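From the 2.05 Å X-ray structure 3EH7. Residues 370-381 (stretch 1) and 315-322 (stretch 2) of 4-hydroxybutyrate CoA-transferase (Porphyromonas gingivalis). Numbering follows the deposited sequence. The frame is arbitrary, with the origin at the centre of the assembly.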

# COMPACT_ATOMS: atom_id res chain seq x y z
N SER A 370 12.17 -4.44 -23.71
CA SER A 370 10.77 -4.12 -23.45
C SER A 370 10.57 -3.66 -22.00
O SER A 370 11.12 -4.26 -21.09
CB SER A 370 9.95 -5.39 -23.66
OG SER A 370 8.58 -5.14 -23.50
N ARG A 371 9.79 -2.61 -21.76
CA ARG A 371 9.37 -2.30 -20.39
C ARG A 371 8.16 -3.14 -19.89
O ARG A 371 7.79 -3.08 -18.71
CB ARG A 371 9.04 -0.82 -20.24
CG ARG A 371 10.13 0.07 -20.64
CD ARG A 371 10.02 1.45 -20.00
NE ARG A 371 11.15 2.25 -20.48
CZ ARG A 371 11.62 3.33 -19.87
NH1 ARG A 371 11.06 3.79 -18.73
NH2 ARG A 371 12.65 3.97 -20.39
N ILE A 372 7.54 -3.90 -20.78
CA ILE A 372 6.49 -4.83 -20.41
C ILE A 372 7.14 -6.18 -20.51
O ILE A 372 7.52 -6.65 -21.60
CB ILE A 372 5.25 -4.66 -21.30
CG1 ILE A 372 4.58 -3.31 -20.98
CG2 ILE A 372 4.27 -5.82 -21.13
CD1 ILE A 372 3.34 -3.00 -21.91
N VAL A 373 7.34 -6.80 -19.35
CA VAL A 373 8.18 -7.98 -19.28
C VAL A 373 7.38 -9.18 -18.78
O VAL A 373 6.45 -9.04 -18.02
CB VAL A 373 9.41 -7.71 -18.40
CG1 VAL A 373 10.28 -6.61 -19.03
CG2 VAL A 373 9.00 -7.34 -16.95
N PRO A 374 7.74 -10.37 -19.24
CA PRO A 374 7.12 -11.56 -18.65
C PRO A 374 7.44 -11.72 -17.15
O PRO A 374 6.57 -12.15 -16.39
CB PRO A 374 7.70 -12.70 -19.48
CG PRO A 374 8.90 -12.14 -20.17
CD PRO A 374 8.77 -10.68 -20.25
N ILE A 375 8.66 -11.38 -16.74
CA ILE A 375 9.09 -11.51 -15.35
C ILE A 375 9.97 -10.31 -15.04
O ILE A 375 10.77 -9.89 -15.88
CB ILE A 375 9.91 -12.82 -15.10
CG1 ILE A 375 9.04 -14.05 -15.25
CG2 ILE A 375 10.50 -12.85 -13.68
CD1 ILE A 375 9.84 -15.24 -15.68
N ILE A 376 9.82 -9.73 -13.87
CA ILE A 376 10.67 -8.60 -13.50
C ILE A 376 12.14 -9.01 -13.49
O ILE A 376 12.45 -10.20 -13.45
CB ILE A 376 10.29 -7.97 -12.13
CG1 ILE A 376 10.56 -8.94 -10.96
CG2 ILE A 376 8.81 -7.47 -12.16
CD1 ILE A 376 10.22 -8.33 -9.55
N ALA A 377 13.03 -8.04 -13.52
CA ALA A 377 14.45 -8.36 -13.52
C ALA A 377 14.85 -9.00 -12.19
O ALA A 377 14.25 -8.76 -11.15
CB ALA A 377 15.28 -7.11 -13.81
N GLU A 378 15.85 -9.87 -12.25
CA GLU A 378 16.39 -10.59 -11.11
C GLU A 378 16.74 -9.62 -9.99
O GLU A 378 17.50 -8.71 -10.20
CB GLU A 378 17.66 -11.28 -11.57
CG GLU A 378 18.38 -12.04 -10.53
CD GLU A 378 17.87 -13.44 -10.43
OE1 GLU A 378 16.68 -13.65 -10.76
OE2 GLU A 378 18.67 -14.30 -10.01
N GLY A 379 16.16 -9.81 -8.81
CA GLY A 379 16.45 -8.95 -7.67
C GLY A 379 15.78 -7.58 -7.69
O GLY A 379 16.00 -6.79 -6.78
N ALA A 380 14.97 -7.28 -8.71
CA ALA A 380 14.33 -5.99 -8.77
C ALA A 380 13.35 -5.80 -7.60
O ALA A 380 12.74 -6.76 -7.12
CB ALA A 380 13.62 -5.80 -10.10
N ALA A 381 13.24 -4.55 -7.14
CA ALA A 381 12.30 -4.20 -6.07
C ALA A 381 10.98 -3.71 -6.64
O ALA A 381 10.94 -2.70 -7.36
CB ALA A 381 12.91 -3.16 -5.16
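Stretch 2 315-322: SCIEIDLM

The carboxylate of Glu-318 reaches past the short sheet that joins the two stretches and takes a hydrogen bond from the backbone of the loop beyond it: Ala-377 N donates to Glu-318 OE2 at 2.7 Å, with a nearly straight angle of 167°. The CA-to-CB bond points sideways, but the side chain is long enough for its end to come nearer to stretch 1, and its carboxylate offers two acceptors, one for the Ala-377 amide and one for water. The other oxygen, OE1, accepts from two waters, one also donating to Ile-375 O and the other to Ser-370 O.

The two short strands, Glu-318 to Asp-320 and Ile-372 to Val-373, run parallel. Ile-319 pairs with Ile-372 (CA to CA 5.1 Å) and Asp-320 with Val-373 (CA to CA 4.6 Å). Ile-319 lies between two residues of stretch 1 in the parallel pattern: its N donates to Arg-371 O at 2.7 Å, and its O accepts from Val-373 N at 2.8 Å. Farther along, Leu-321 N lies 3.0 Å from Val-373 O; Asp-320 CA makes a CA-H...O contact with that same oxygen at 3.0 Å.

Ile-319 and Ile-372 share one face, where Ile-319 CG2 meets Ile-372 CG1 at 3.8 Å; branched aliphatic side chains fill such a buried place well. Leu-321 extends the apolar contact, with CD2 4.0 Å from Ile-372 CG2 and CD1 4.4 Å from Pro-374 CB. On the face of Val-373 and Asp-320, Val-373 CG2 packs 4.0 Å from Asp-320 CB, while Asp-320 OD2 accepts from a water that in turn accepts from Ile-376 N; an acidic side chain suits this place because its oxygens can serve as acceptors for the water and for the backbone amide of Met-322, a selenomethionine, whose N donates to Asp-320 OD1 at 3.0 Å.

Before the strand, the long side chain of Arg-371 lets NH1 reach Cys-316 O at 3.1 Å in a weak hydrogen bond, and its CD lies 3.4 Å from Ile-317 O.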

# COMPACT_ATOMS: atom_id res chain seq x y z
N SER A 315 5.92 7.34 -14.11
CA SER A 315 6.59 6.36 -14.95
C SER A 315 7.30 5.35 -14.09
O SER A 315 7.40 5.52 -12.87
CB SER A 315 7.59 7.06 -15.85
OG SER A 315 6.88 8.00 -16.62
N CYS A 316 7.75 4.27 -14.72
CA CYS A 316 8.51 3.24 -14.01
C CYS A 316 9.51 2.60 -15.00
O CYS A 316 9.53 2.97 -16.17
CB CYS A 316 7.53 2.23 -13.42
SG CYS A 316 6.58 1.44 -14.70
N ILE A 317 10.35 1.69 -14.54
CA ILE A 317 11.37 1.04 -15.37
C ILE A 317 10.75 -0.13 -16.11
O ILE A 317 10.98 -0.32 -17.31
CB ILE A 317 12.56 0.49 -14.51
CG1 ILE A 317 13.23 1.63 -13.76
CG2 ILE A 317 13.59 -0.31 -15.35
CD1 ILE A 317 13.64 2.83 -14.61
N GLU A 318 9.98 -0.95 -15.40
CA GLU A 318 9.32 -2.09 -16.05
C GLU A 318 8.07 -2.50 -15.30
O GLU A 318 7.89 -2.18 -14.11
CB GLU A 318 10.28 -3.28 -16.21
CG GLU A 318 10.74 -3.89 -14.91
CD GLU A 318 11.76 -5.03 -15.04
OE1 GLU A 318 12.07 -5.51 -16.15
OE2 GLU A 318 12.26 -5.46 -13.97
N ILE A 319 7.19 -3.18 -16.03
CA ILE A 319 5.98 -3.77 -15.49
C ILE A 319 5.83 -5.18 -16.06
O ILE A 319 6.07 -5.41 -17.27
CB ILE A 319 4.73 -2.91 -15.75
CG1 ILE A 319 3.47 -3.63 -15.25
CG2 ILE A 319 4.53 -2.64 -17.20
CD1 ILE A 319 2.31 -2.74 -15.04
N ASP A 320 5.54 -6.14 -15.19
CA ASP A 320 5.42 -7.50 -15.64
C ASP A 320 3.99 -7.79 -16.06
O ASP A 320 3.11 -6.95 -15.89
CB ASP A 320 6.00 -8.53 -14.66
CG ASP A 320 5.15 -8.78 -13.43
OD1 ASP A 320 4.01 -8.29 -13.33
OD2 ASP A 320 5.65 -9.50 -12.54
N LEU A 321 3.78 -8.95 -16.63
CA LEU A 321 2.47 -9.30 -17.19
C LEU A 321 1.35 -9.44 -16.16
O LEU A 321 0.18 -9.53 -16.53
CB LEU A 321 2.58 -10.58 -18.04
CG LEU A 321 3.32 -10.39 -19.37
CD1 LEU A 321 3.43 -11.69 -20.12
CD2 LEU A 321 2.66 -9.32 -20.23
N MSE A 322 1.70 -9.48 -14.86
CA MSE A 322 0.71 -9.54 -13.78
C MSE A 322 0.32 -8.16 -13.33
O MSE A 322 -0.68 -7.98 -12.64
CB MSE A 322 1.25 -10.34 -12.59
CG MSE A 322 1.56 -11.77 -12.91
SE MSE A 322 1.98 -12.77 -11.32
CE MSE A 322 3.40 -11.62 -10.61
O HOH W 1 12.82 -7.88 -16.88
O HOH W 2 12.82 -4.24 -18.60
O HOH W 3 7.66 -11.06 -12.41
O HOH W 4 5.45 -12.60 -13.52